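Long-range contacts in N-acetylgalactosaminyltransferase 7 (Homo sapiens, PDB 6IWR), which is a glycosyltransferase-family protein that joins a GT-A type domain to a ricin-type beta-trefoil lectin domain and carries a manganese(II) ion: residues His63-Arg68 and Lys138-Asp143; Phe155-Trp160 and Ser189-Leu194; Ile185-Asn190 and Phe212-Arg217; Ala252-Pro257 and Leu371-Ser376. All coordinates share one frame; numbering follows the deposited sequence.

The four contacts fall into two pairs. Contacts 2 and 3 share Ser189 and Asn190, their centres are about 10 Å apart, and both lie in the GT-A part of the chain near the manganese(II) ion, with the side chain of Glu158 about 8 Å and that of Arg217 about 10 Å from it. Contacts 1 and 4 form the other pair, with centres about 11 Å apart: Tyr142 of contact 1 packs on Ala252, Pro253 and Ala256, and Trp140 CD1 is 3.8 Å from Cys375 SG. Between the pairs, the nearest atoms of contacts 3 and 4 are about 17 Å apart, yet both reach the same mixed sheet.

Contact 1: residues His63-Arg68 and Lys138-Asp143; sequences HDPVLR and KYWHYD
Leu67 lies over the indole of Trp140 and, with Pro65, makes the close-packed part of this contact. Its CB stands 3.8 Å from the centroid of the Trp140 six-membered ring and 11° off the normal, a CH-pi contact, and its CG sits above the same face. In Trp140, CG is anti to the carbonyl carbon (chi1 -74°), and from there the indole reaches back toward the opposing strand. Pro65 CB touches both aromatic rings: it is 3.6 Å from Tyr142 CD2 and 3.9 Å from Trp140 CE3. Behind this layer Tyr142 rests on helix 251-260.

The backbones form a two-stranded antiparallel sheet, separate from the large mixed sheet of the protein. Val66 and His141 are its hydrogen-bonded pair, with His141 N to Val66 O at 2.8 Å and the reciprocal Val66 N to His141 O at 3.1 Å; Leu67 and Trp140 are the non-hydrogen-bonded pair.

The face bearing Val66 and His141 is the more exposed one. There Arg68 crosses His141 at about a right angle. Arg68 CG lies 3.3 Å from His141 CD2, and the chain, bent beyond it, sets NE over one face of the imidazole, toward the rim, while His141 NE2 is bonded to Ile71 O. At the His63-Asp143 end the contact is thin. Asp143 OD2 meets the edge of the His63 ring, 3.4 Å from CD2, with carboxylate and ring planes 81° apart. A water donates to Asp64 O at 2.9 Å and, weakly, to Asp143 OD1, spanning this exposed end.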
# COMPACT_ATOMS: atom_id res chain seq x y z
N HIS A 63 -44.94 -2.47 -24.10
CA HIS A 63 -45.44 -1.34 -23.33
C HIS A 63 -44.74 -1.25 -21.98
O HIS A 63 -44.55 -2.26 -21.30
CB HIS A 63 -46.94 -1.46 -23.09
CG HIS A 63 -47.72 -1.78 -24.32
ND1 HIS A 63 -48.33 -0.81 -25.09
CD2 HIS A 63 -48.00 -2.96 -24.93
CE1 HIS A 63 -48.94 -1.37 -26.11
NE2 HIS A 63 -48.76 -2.68 -26.04
N ASP A 64 -44.39 -0.03 -21.59
CA ASP A 64 -43.71 0.16 -20.32
C ASP A 64 -44.55 -0.40 -19.18
O ASP A 64 -45.77 -0.49 -19.30
CB ASP A 64 -43.45 1.64 -20.08
CG ASP A 64 -42.41 2.18 -21.02
OD1 ASP A 64 -41.52 1.38 -21.40
OD2 ASP A 64 -42.51 3.36 -21.41
N PRO A 65 -43.92 -0.79 -18.08
CA PRO A 65 -44.69 -1.32 -16.95
C PRO A 65 -45.45 -0.21 -16.24
O PRO A 65 -45.34 0.97 -16.55
CB PRO A 65 -43.61 -1.94 -16.05
CG PRO A 65 -42.38 -1.18 -16.37
CD PRO A 65 -42.47 -0.87 -17.84
N VAL A 66 -46.25 -0.63 -15.27
CA VAL A 66 -47.19 0.22 -14.56
C VAL A 66 -46.99 -0.01 -13.08
O VAL A 66 -46.90 -1.17 -12.64
CB VAL A 66 -48.65 -0.06 -14.96
CG1 VAL A 66 -49.60 0.71 -14.08
CG2 VAL A 66 -48.88 0.27 -16.43
N LEU A 67 -46.93 1.07 -12.31
CA LEU A 67 -46.71 0.99 -10.87
C LEU A 67 -48.05 1.00 -10.17
O LEU A 67 -48.83 1.94 -10.34
CB LEU A 67 -45.86 2.17 -10.39
CG LEU A 67 -44.94 1.91 -9.19
CD1 LEU A 67 -44.87 3.11 -8.25
CD2 LEU A 67 -45.35 0.64 -8.44
N ARG A 68 -48.33 -0.04 -9.39
CA ARG A 68 -49.63 -0.24 -8.76
C ARG A 68 -49.42 -0.30 -7.25
O ARG A 68 -49.42 -1.40 -6.66
CB ARG A 68 -50.30 -1.52 -9.26
CG ARG A 68 -50.33 -1.61 -10.75
CD ARG A 68 -51.68 -2.07 -11.22
NE ARG A 68 -51.54 -2.97 -12.37
CZ ARG A 68 -51.78 -2.63 -13.63
NH1 ARG A 68 -52.20 -1.39 -13.94
NH2 ARG A 68 -51.60 -3.55 -14.59
N LYS A 138 -41.18 -3.52 -5.79
CA LYS A 138 -42.01 -4.71 -5.79
C LYS A 138 -43.43 -4.45 -6.26
O LYS A 138 -44.27 -5.35 -6.14
CB LYS A 138 -42.09 -5.31 -4.39
CG LYS A 138 -40.85 -5.10 -3.55
CD LYS A 138 -40.87 -6.14 -2.44
CE LYS A 138 -40.06 -5.77 -1.23
NZ LYS A 138 -40.11 -6.93 -0.31
N TYR A 139 -43.75 -3.27 -6.79
CA TYR A 139 -45.12 -3.00 -7.20
C TYR A 139 -45.21 -2.62 -8.66
O TYR A 139 -46.21 -2.04 -9.08
CB TYR A 139 -45.75 -1.92 -6.31
CG TYR A 139 -45.84 -2.39 -4.88
CD1 TYR A 139 -46.69 -3.43 -4.50
CD2 TYR A 139 -45.04 -1.82 -3.91
CE1 TYR A 139 -46.74 -3.89 -3.18
CE2 TYR A 139 -45.08 -2.25 -2.61
CZ TYR A 139 -45.93 -3.28 -2.24
OH TYR A 139 -45.92 -3.66 -0.92
N TRP A 140 -44.19 -2.96 -9.45
CA TRP A 140 -44.22 -2.76 -10.89
C TRP A 140 -44.85 -3.96 -11.58
O TRP A 140 -44.56 -5.11 -11.24
CB TRP A 140 -42.80 -2.54 -11.43
CG TRP A 140 -42.23 -1.19 -11.12
CD1 TRP A 140 -41.33 -0.88 -10.15
CD2 TRP A 140 -42.53 0.04 -11.79
NE1 TRP A 140 -41.05 0.46 -10.17
CE2 TRP A 140 -41.77 1.05 -11.17
CE3 TRP A 140 -43.36 0.38 -12.87
CZ2 TRP A 140 -41.81 2.37 -11.59
CZ3 TRP A 140 -43.41 1.71 -13.28
CH2 TRP A 140 -42.63 2.69 -12.64
N HIS A 141 -45.70 -3.70 -12.56
CA HIS A 141 -46.36 -4.76 -13.31
C HIS A 141 -45.90 -4.74 -14.76
O HIS A 141 -46.12 -3.76 -15.48
CB HIS A 141 -47.88 -4.63 -13.18
CG HIS A 141 -48.37 -5.00 -11.82
ND1 HIS A 141 -48.82 -6.27 -11.52
CD2 HIS A 141 -48.40 -4.31 -10.66
CE1 HIS A 141 -49.14 -6.33 -10.24
NE2 HIS A 141 -48.89 -5.15 -9.69
N TYR A 142 -45.27 -5.84 -15.19
CA TYR A 142 -44.57 -5.94 -16.46
C TYR A 142 -45.30 -6.89 -17.41
O TYR A 142 -45.83 -7.92 -16.99
CB TYR A 142 -43.12 -6.44 -16.28
CG TYR A 142 -42.24 -5.66 -15.32
CD1 TYR A 142 -42.25 -5.92 -13.95
CD2 TYR A 142 -41.36 -4.69 -15.80
CE1 TYR A 142 -41.42 -5.20 -13.08
CE2 TYR A 142 -40.52 -3.97 -14.94
CZ TYR A 142 -40.56 -4.23 -13.59
OH TYR A 142 -39.74 -3.52 -12.74
N ASP A 143 -45.24 -6.56 -18.69
CA ASP A 143 -46.06 -7.18 -19.71
C ASP A 143 -45.89 -8.67 -19.98
O ASP A 143 -46.81 -9.26 -20.52
CB ASP A 143 -46.00 -6.41 -21.02
CG ASP A 143 -47.25 -5.63 -21.30
OD1 ASP A 143 -48.16 -5.64 -20.47
OD2 ASP A 143 -47.32 -5.00 -22.36
O HOH W 1 -47.91 -2.45 -19.58

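Contact 2: residues Phe155-Trp160 and Ser189-Leu194; sequences FHNEGW and SNKEHL
Asn157 and Asn190 set their amide planes 89° apart, and the polar half of the contact centres on Asn157 OD1. This oxygen takes the backbone N of Asn190 at 2.8 Å, in the carbonyl plane and on a lone pair, and a weak second bond comes from Lys191 N at 3.3 Å. The other branch of the same amide, ND2, makes a weak bond to Asn190 OD1 at 3.3 Å. Both ends of the group are therefore tied to one short run of chain, which would limit its rotation. Asn157 CG lies beside its own backbone N (chi1 -81°). Separately, Asn157 N donates to Ser189 OG at 2.9 Å, with an angle of 164° at the hydrogen. Lys191 crosses the Asn157 side chain at about a right angle, its CG 3.4 Å from Asn157 CG, and carries its amino group on to a salt bridge with Glu112.

The ring-bearing half is arranged differently. Phe155 and Leu194 slide past each other in opposite directions, with Phe155 CE1 3.4 Å from Leu194 CD2; the other methyl, Leu194 CD1, lies against Asn157 CA. Trp160 and His193 also run in opposite directions. The His193 ring brings ND1 to 3.6 Å from Trp160 CB, while His193 O approaches the edge of the indole.

Gly159 occupies the N-cap of helix 160-173. These loops lie at the C-terminal ends of the parallel strands 149-155 and 179-186, where GT-A folds typically place their site, and the side chain of Glu158 is about 8 Å from a bound manganese(II) ion.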
# COMPACT_ATOMS: atom_id res chain seq x y z
N PHE A 155 -14.84 -15.91 -17.91
CA PHE A 155 -14.07 -16.18 -16.71
C PHE A 155 -12.64 -16.54 -17.07
O PHE A 155 -12.35 -16.99 -18.18
CB PHE A 155 -14.73 -17.27 -15.85
CG PHE A 155 -14.62 -18.65 -16.42
CD1 PHE A 155 -13.54 -19.46 -16.12
CD2 PHE A 155 -15.63 -19.14 -17.23
CE1 PHE A 155 -13.44 -20.74 -16.63
CE2 PHE A 155 -15.54 -20.43 -17.76
CZ PHE A 155 -14.43 -21.23 -17.46
N HIS A 156 -11.75 -16.30 -16.11
CA HIS A 156 -10.36 -16.73 -16.19
C HIS A 156 -9.94 -17.16 -14.79
O HIS A 156 -9.86 -16.33 -13.89
CB HIS A 156 -9.46 -15.60 -16.73
CG HIS A 156 -7.99 -15.90 -16.67
ND1 HIS A 156 -7.33 -16.61 -17.65
CD2 HIS A 156 -7.06 -15.59 -15.74
CE1 HIS A 156 -6.06 -16.74 -17.32
NE2 HIS A 156 -5.87 -16.12 -16.17
N ASN A 157 -9.69 -18.45 -14.62
CA ASN A 157 -9.12 -18.99 -13.38
C ASN A 157 -9.99 -18.72 -12.16
O ASN A 157 -9.50 -18.77 -11.03
CB ASN A 157 -7.71 -18.45 -13.15
CG ASN A 157 -6.67 -19.19 -13.97
OD1 ASN A 157 -6.98 -20.20 -14.63
ND2 ASN A 157 -5.43 -18.72 -13.92
N GLU A 158 -11.28 -18.49 -12.38
CA GLU A 158 -12.20 -18.21 -11.28
C GLU A 158 -12.28 -19.39 -10.31
O GLU A 158 -12.13 -20.56 -10.69
CB GLU A 158 -13.58 -17.90 -11.83
CG GLU A 158 -14.57 -17.37 -10.81
CD GLU A 158 -14.27 -15.93 -10.39
OE1 GLU A 158 -13.57 -15.20 -11.14
OE2 GLU A 158 -14.73 -15.54 -9.29
N GLY A 159 -12.50 -19.07 -9.04
CA GLY A 159 -12.74 -20.11 -8.06
C GLY A 159 -14.04 -20.85 -8.35
O GLY A 159 -15.03 -20.25 -8.77
N TRP A 160 -14.03 -22.16 -8.11
CA TRP A 160 -15.17 -22.98 -8.50
C TRP A 160 -16.47 -22.49 -7.87
O TRP A 160 -17.50 -22.36 -8.55
CB TRP A 160 -14.89 -24.43 -8.09
CG TRP A 160 -16.06 -25.31 -8.23
CD1 TRP A 160 -17.04 -25.53 -7.31
CD2 TRP A 160 -16.40 -26.11 -9.37
NE1 TRP A 160 -17.96 -26.42 -7.81
CE2 TRP A 160 -17.59 -26.78 -9.08
CE3 TRP A 160 -15.80 -26.31 -10.62
CZ2 TRP A 160 -18.20 -27.64 -9.99
CZ3 TRP A 160 -16.40 -27.18 -11.51
CH2 TRP A 160 -17.58 -27.83 -11.20
N SER A 189 -8.01 -20.36 -19.12
CA SER A 189 -7.65 -20.69 -17.75
C SER A 189 -6.66 -21.85 -17.70
O SER A 189 -6.61 -22.69 -18.60
CB SER A 189 -8.91 -21.05 -16.94
OG SER A 189 -9.91 -20.05 -17.01
N ASN A 190 -5.87 -21.91 -16.62
CA ASN A 190 -5.03 -23.08 -16.40
C ASN A 190 -5.46 -23.95 -15.23
O ASN A 190 -5.01 -25.09 -15.15
CB ASN A 190 -3.57 -22.66 -16.18
CG ASN A 190 -3.45 -21.31 -15.56
OD1 ASN A 190 -3.62 -20.29 -16.24
ND2 ASN A 190 -3.19 -21.26 -14.26
N LYS A 191 -6.30 -23.45 -14.33
CA LYS A 191 -6.62 -24.22 -13.13
C LYS A 191 -7.51 -25.41 -13.48
O LYS A 191 -8.50 -25.29 -14.20
CB LYS A 191 -7.28 -23.32 -12.08
CG LYS A 191 -6.61 -21.96 -11.98
CD LYS A 191 -6.53 -21.38 -10.58
CE LYS A 191 -5.12 -20.82 -10.40
NZ LYS A 191 -4.83 -20.09 -9.14
N GLU A 192 -7.14 -26.57 -12.92
CA GLU A 192 -7.69 -27.85 -13.34
C GLU A 192 -9.16 -28.02 -12.99
O GLU A 192 -9.88 -28.72 -13.71
CB GLU A 192 -6.89 -28.97 -12.70
CG GLU A 192 -6.85 -30.22 -13.55
CD GLU A 192 -6.80 -31.44 -12.69
OE1 GLU A 192 -6.44 -31.30 -11.50
OE2 GLU A 192 -7.14 -32.53 -13.20
N HIS A 193 -9.64 -27.40 -11.93
CA HIS A 193 -11.04 -27.55 -11.59
C HIS A 193 -11.94 -26.99 -12.67
O HIS A 193 -13.08 -27.37 -12.81
CB HIS A 193 -11.37 -26.93 -10.23
CG HIS A 193 -11.10 -25.47 -10.14
ND1 HIS A 193 -12.08 -24.52 -10.31
CD2 HIS A 193 -9.97 -24.78 -9.87
CE1 HIS A 193 -11.56 -23.32 -10.16
NE2 HIS A 193 -10.28 -23.45 -9.89
N LEU A 194 -11.39 -26.12 -13.49
CA LEU A 194 -12.17 -25.43 -14.50
C LEU A 194 -12.34 -26.19 -15.79
O LEU A 194 -13.02 -25.73 -16.66
CB LEU A 194 -11.59 -24.06 -14.78
CG LEU A 194 -11.70 -23.10 -13.61
CD1 LEU A 194 -10.61 -22.06 -13.64
CD2 LEU A 194 -13.04 -22.43 -13.66

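Contact 3: residues Ile185-Asn190 and Phe212-Arg217; sequences IDDFSN and FRNERR
One face of the Phe188 ring is covered by a backbone atom, Arg216 CA, which stands over the ring centre, 4.0 Å from the centroid and 12° off the normal, a CH-pi contact. Phe188 has a positive phi and follows Asp187, the centre of an inverse gamma turn.

The two aspartates before it are gripped separately. Asp186 OD2 receives Arg213 NE at 3.0 Å in a nearly straight salt bridge (169°), met on the anti side and within the guanidinium plane; Arg213 NH1 also pairs with Asp199. Asp186 OD1 closes an Asx motif by accepting Ser189 N at 2.9 Å on the syn side, and takes Ser189 OG from above the carboxylate plane. Asp187 OD1 takes Asn214 ND2 at 2.9 Å, the carboxylate and amide planes standing 84° apart, and Glu218 N as well. Asp187 OD2 meets Arg217 NE at 3.4 Å, a weak bond within a salt bridge.

Asp186 N to Phe212 O (2.9 Å) and Asn214 N to Asp186 O (3.0 Å) give the parallel pairing. The parallel strands 179-186 and 209-213, linked through helix 197-201, make a beta-alpha-beta unit of the Rossmann-like GT-A core.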
# COMPACT_ATOMS: atom_id res chain seq x y z
N ILE A 185 -17.60 -18.34 -21.09
CA ILE A 185 -16.47 -18.17 -21.99
C ILE A 185 -15.20 -18.30 -21.16
O ILE A 185 -14.86 -17.40 -20.37
CB ILE A 185 -16.49 -16.82 -22.72
CG1 ILE A 185 -17.76 -16.67 -23.55
CG2 ILE A 185 -15.27 -16.72 -23.63
CD1 ILE A 185 -17.76 -17.50 -24.78
N ASP A 186 -14.49 -19.40 -21.36
CA ASP A 186 -13.22 -19.66 -20.70
C ASP A 186 -12.13 -18.92 -21.46
O ASP A 186 -11.80 -19.30 -22.59
CB ASP A 186 -12.93 -21.15 -20.70
CG ASP A 186 -11.70 -21.49 -19.93
OD1 ASP A 186 -10.87 -20.59 -19.69
OD2 ASP A 186 -11.59 -22.67 -19.54
N ASP A 187 -11.56 -17.88 -20.85
CA ASP A 187 -10.47 -17.16 -21.52
C ASP A 187 -9.11 -17.74 -21.12
O ASP A 187 -8.26 -17.07 -20.53
CB ASP A 187 -10.53 -15.68 -21.20
CG ASP A 187 -9.73 -14.86 -22.19
OD1 ASP A 187 -9.64 -15.29 -23.36
OD2 ASP A 187 -9.20 -13.80 -21.78
N PHE A 188 -8.93 -19.02 -21.45
CA PHE A 188 -7.61 -19.65 -21.43
C PHE A 188 -7.11 -19.90 -20.00
O PHE A 188 -5.94 -19.70 -19.70
CB PHE A 188 -6.59 -18.80 -22.20
CG PHE A 188 -5.46 -19.58 -22.77
CD1 PHE A 188 -5.72 -20.70 -23.55
CD2 PHE A 188 -4.15 -19.22 -22.53
CE1 PHE A 188 -4.68 -21.44 -24.08
CE2 PHE A 188 -3.10 -19.96 -23.06
CZ PHE A 188 -3.36 -21.07 -23.83
N SER A 189 -8.01 -20.36 -19.12
CA SER A 189 -7.65 -20.69 -17.75
C SER A 189 -6.66 -21.85 -17.70
O SER A 189 -6.61 -22.69 -18.60
CB SER A 189 -8.91 -21.05 -16.94
OG SER A 189 -9.91 -20.05 -17.01
N ASN A 190 -5.87 -21.91 -16.62
CA ASN A 190 -5.03 -23.08 -16.40
C ASN A 190 -5.46 -23.95 -15.23
O ASN A 190 -5.01 -25.09 -15.15
CB ASN A 190 -3.57 -22.66 -16.18
CG ASN A 190 -3.45 -21.31 -15.56
OD1 ASN A 190 -3.62 -20.29 -16.24
ND2 ASN A 190 -3.19 -21.26 -14.26
N PHE A 212 -17.43 -22.47 -23.72
CA PHE A 212 -16.58 -22.47 -24.90
C PHE A 212 -15.21 -21.99 -24.47
O PHE A 212 -15.10 -20.98 -23.76
CB PHE A 212 -17.14 -21.57 -26.01
CG PHE A 212 -18.49 -22.00 -26.52
CD1 PHE A 212 -18.67 -23.26 -27.07
CD2 PHE A 212 -19.58 -21.14 -26.47
CE1 PHE A 212 -19.91 -23.65 -27.54
CE2 PHE A 212 -20.83 -21.53 -26.95
CZ PHE A 212 -20.99 -22.79 -27.49
N ARG A 213 -14.18 -22.73 -24.87
CA ARG A 213 -12.79 -22.42 -24.57
C ARG A 213 -12.18 -21.55 -25.65
O ARG A 213 -12.42 -21.75 -26.85
CB ARG A 213 -11.98 -23.70 -24.44
CG ARG A 213 -11.82 -24.19 -23.06
CD ARG A 213 -13.13 -24.70 -22.50
NE ARG A 213 -13.02 -24.87 -21.05
CZ ARG A 213 -13.65 -25.82 -20.38
NH1 ARG A 213 -14.41 -26.69 -21.02
NH2 ARG A 213 -13.49 -25.92 -19.08
N ASN A 214 -11.34 -20.61 -25.22
CA ASN A 214 -10.53 -19.79 -26.11
C ASN A 214 -9.17 -20.43 -26.28
O ASN A 214 -8.61 -20.97 -25.32
CB ASN A 214 -10.38 -18.38 -25.55
CG ASN A 214 -11.64 -17.57 -25.70
OD1 ASN A 214 -12.52 -17.92 -26.47
ND2 ASN A 214 -11.73 -16.47 -24.96
N GLU A 215 -8.62 -20.37 -27.50
CA GLU A 215 -7.36 -21.04 -27.78
C GLU A 215 -6.17 -20.25 -27.22
O GLU A 215 -5.13 -20.82 -26.91
CB GLU A 215 -7.21 -21.27 -29.28
CG GLU A 215 -8.26 -22.19 -29.87
CD GLU A 215 -8.52 -21.92 -31.34
OE1 GLU A 215 -8.05 -20.87 -31.84
OE2 GLU A 215 -9.19 -22.75 -32.00
N ARG A 216 -6.32 -18.93 -27.10
CA ARG A 216 -5.31 -18.08 -26.49
C ARG A 216 -6.01 -17.12 -25.54
O ARG A 216 -7.21 -16.89 -25.64
CB ARG A 216 -4.50 -17.28 -27.55
CG ARG A 216 -5.28 -16.79 -28.79
CD ARG A 216 -5.40 -15.25 -28.87
NE ARG A 216 -4.24 -14.58 -29.47
CZ ARG A 216 -3.93 -13.28 -29.33
NH1 ARG A 216 -4.68 -12.46 -28.59
NH2 ARG A 216 -2.84 -12.81 -29.92
N ARG A 217 -5.25 -16.59 -24.59
CA ARG A 217 -5.84 -15.60 -23.70
C ARG A 217 -6.15 -14.34 -24.49
O ARG A 217 -5.26 -13.54 -24.76
CB ARG A 217 -4.91 -15.28 -22.54
CG ARG A 217 -5.45 -14.17 -21.69
CD ARG A 217 -5.78 -14.68 -20.32
NE ARG A 217 -6.64 -13.77 -19.58
CZ ARG A 217 -6.33 -13.20 -18.42
NH1 ARG A 217 -5.16 -13.46 -17.85
NH2 ARG A 217 -7.19 -12.39 -17.83

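Contact 4: residues Ala252-Pro257 and Leu371-Ser376; sequences APLVAP and LFVPCS
Val373 CG1 stands anti to its backbone N (chi1 -177°), which brings this methyl against Pro253, 3.5 Å from CB of that proline and close to its carbonyl oxygen. Ser376 OG is likewise anti to its N (chi1 -172°) and comes to rest 3.3 Å from Leu254 CB.

Pro253 is the residue most enclosed by the other segment. Its CB also touches Cys375 CB at 3.7 Å, and its CG lies against Cys375 O. Farther along, Leu254 CD1 is 4.4 Å from Val373 CG2, and Pro257 CB meets Leu371 CD1 at 4.2 Å. Helix 252-257 and strand 371-373 run nearly antiparallel, at 154°, with axes 8.7 Å apart. From Val373 to Ser376 the chain makes a type I turn, bonded Ser376 N to Val373 O at 2.8 Å, so that Val373, Cys375 and Ser376 all bear on one end of the helix segment.

Cys375 carries a disulfide to Cys137, next to segment 138-143 of contact 1. Ser376 OG is bonded to Trp250 O, which accounts for the one buried hydroxyl here. The helix and strand-turn segments themselves share only apolar and van der Waals contacts, so between these two segments the contact rests on apolar burial and van der Waals fit.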
# COMPACT_ATOMS: atom_id res chain seq x y z
N ALA A 252 -36.96 -8.75 -15.28
CA ALA A 252 -37.98 -7.94 -15.95
C ALA A 252 -37.61 -6.46 -15.98
O ALA A 252 -37.61 -5.86 -17.06
CB ALA A 252 -39.34 -8.19 -15.29
N PRO A 253 -37.30 -5.83 -14.86
CA PRO A 253 -36.80 -4.44 -14.91
C PRO A 253 -35.67 -4.23 -15.92
O PRO A 253 -35.65 -3.21 -16.62
CB PRO A 253 -36.33 -4.18 -13.47
CG PRO A 253 -36.67 -5.43 -12.68
CD PRO A 253 -36.99 -6.53 -13.61
N LEU A 254 -34.73 -5.18 -16.01
CA LEU A 254 -33.56 -4.98 -16.86
C LEU A 254 -33.90 -5.13 -18.34
O LEU A 254 -33.37 -4.39 -19.18
CB LEU A 254 -32.46 -5.96 -16.47
CG LEU A 254 -31.10 -5.80 -17.14
CD1 LEU A 254 -30.30 -4.72 -16.47
CD2 LEU A 254 -30.35 -7.08 -17.09
N VAL A 255 -34.76 -6.08 -18.70
CA VAL A 255 -35.06 -6.28 -20.11
C VAL A 255 -36.33 -5.57 -20.59
O VAL A 255 -36.60 -5.53 -21.80
CB VAL A 255 -35.15 -7.79 -20.39
CG1 VAL A 255 -35.39 -8.04 -21.86
CG2 VAL A 255 -33.86 -8.45 -19.95
N ALA A 256 -37.12 -5.00 -19.70
CA ALA A 256 -38.29 -4.26 -20.18
C ALA A 256 -37.89 -3.10 -21.07
O ALA A 256 -38.41 -2.99 -22.19
CB ALA A 256 -39.14 -3.81 -18.99
N PRO A 257 -36.97 -2.22 -20.68
CA PRO A 257 -36.68 -1.07 -21.56
C PRO A 257 -36.18 -1.49 -22.93
O PRO A 257 -36.61 -0.90 -23.94
CB PRO A 257 -35.65 -0.26 -20.77
CG PRO A 257 -35.40 -1.00 -19.49
CD PRO A 257 -36.32 -2.15 -19.37
N LEU A 371 -29.41 3.18 -19.87
CA LEU A 371 -30.21 3.39 -18.66
C LEU A 371 -29.74 2.49 -17.52
O LEU A 371 -29.49 1.30 -17.73
CB LEU A 371 -31.67 3.13 -18.93
CG LEU A 371 -32.18 3.91 -20.12
CD1 LEU A 371 -33.55 3.39 -20.48
CD2 LEU A 371 -32.24 5.38 -19.76
N PHE A 372 -29.60 3.09 -16.34
CA PHE A 372 -29.48 2.33 -15.10
C PHE A 372 -30.87 1.97 -14.61
O PHE A 372 -31.80 2.78 -14.68
CB PHE A 372 -28.76 3.13 -14.02
CG PHE A 372 -27.28 3.23 -14.21
CD1 PHE A 372 -26.68 2.85 -15.41
CD2 PHE A 372 -26.48 3.75 -13.20
CE1 PHE A 372 -25.32 2.97 -15.57
CE2 PHE A 372 -25.12 3.87 -13.36
CZ PHE A 372 -24.54 3.48 -14.54
N VAL A 373 -31.02 0.75 -14.09
CA VAL A 373 -32.33 0.20 -13.76
C VAL A 373 -32.40 -0.06 -12.25
O VAL A 373 -31.99 -1.12 -11.80
CB VAL A 373 -32.60 -1.09 -14.56
CG1 VAL A 373 -33.99 -1.64 -14.28
CG2 VAL A 373 -32.41 -0.84 -16.07
N PRO A 374 -32.92 0.89 -11.45
CA PRO A 374 -32.93 0.70 -9.99
C PRO A 374 -33.56 -0.59 -9.53
O PRO A 374 -33.28 -1.05 -8.42
CB PRO A 374 -33.76 1.90 -9.50
CG PRO A 374 -33.46 2.93 -10.49
CD PRO A 374 -33.48 2.20 -11.81
N CYS A 375 -34.47 -1.14 -10.31
CA CYS A 375 -35.14 -2.33 -9.83
C CYS A 375 -34.41 -3.60 -10.23
O CYS A 375 -34.85 -4.69 -9.85
CB CYS A 375 -36.60 -2.35 -10.31
SG CYS A 375 -37.65 -1.14 -9.44
N SER A 376 -33.33 -3.49 -11.00
CA SER A 376 -32.49 -4.64 -11.34
C SER A 376 -31.17 -4.46 -10.61
O SER A 376 -30.46 -3.48 -10.83
CB SER A 376 -32.32 -4.74 -12.85
OG SER A 376 -31.66 -5.95 -13.24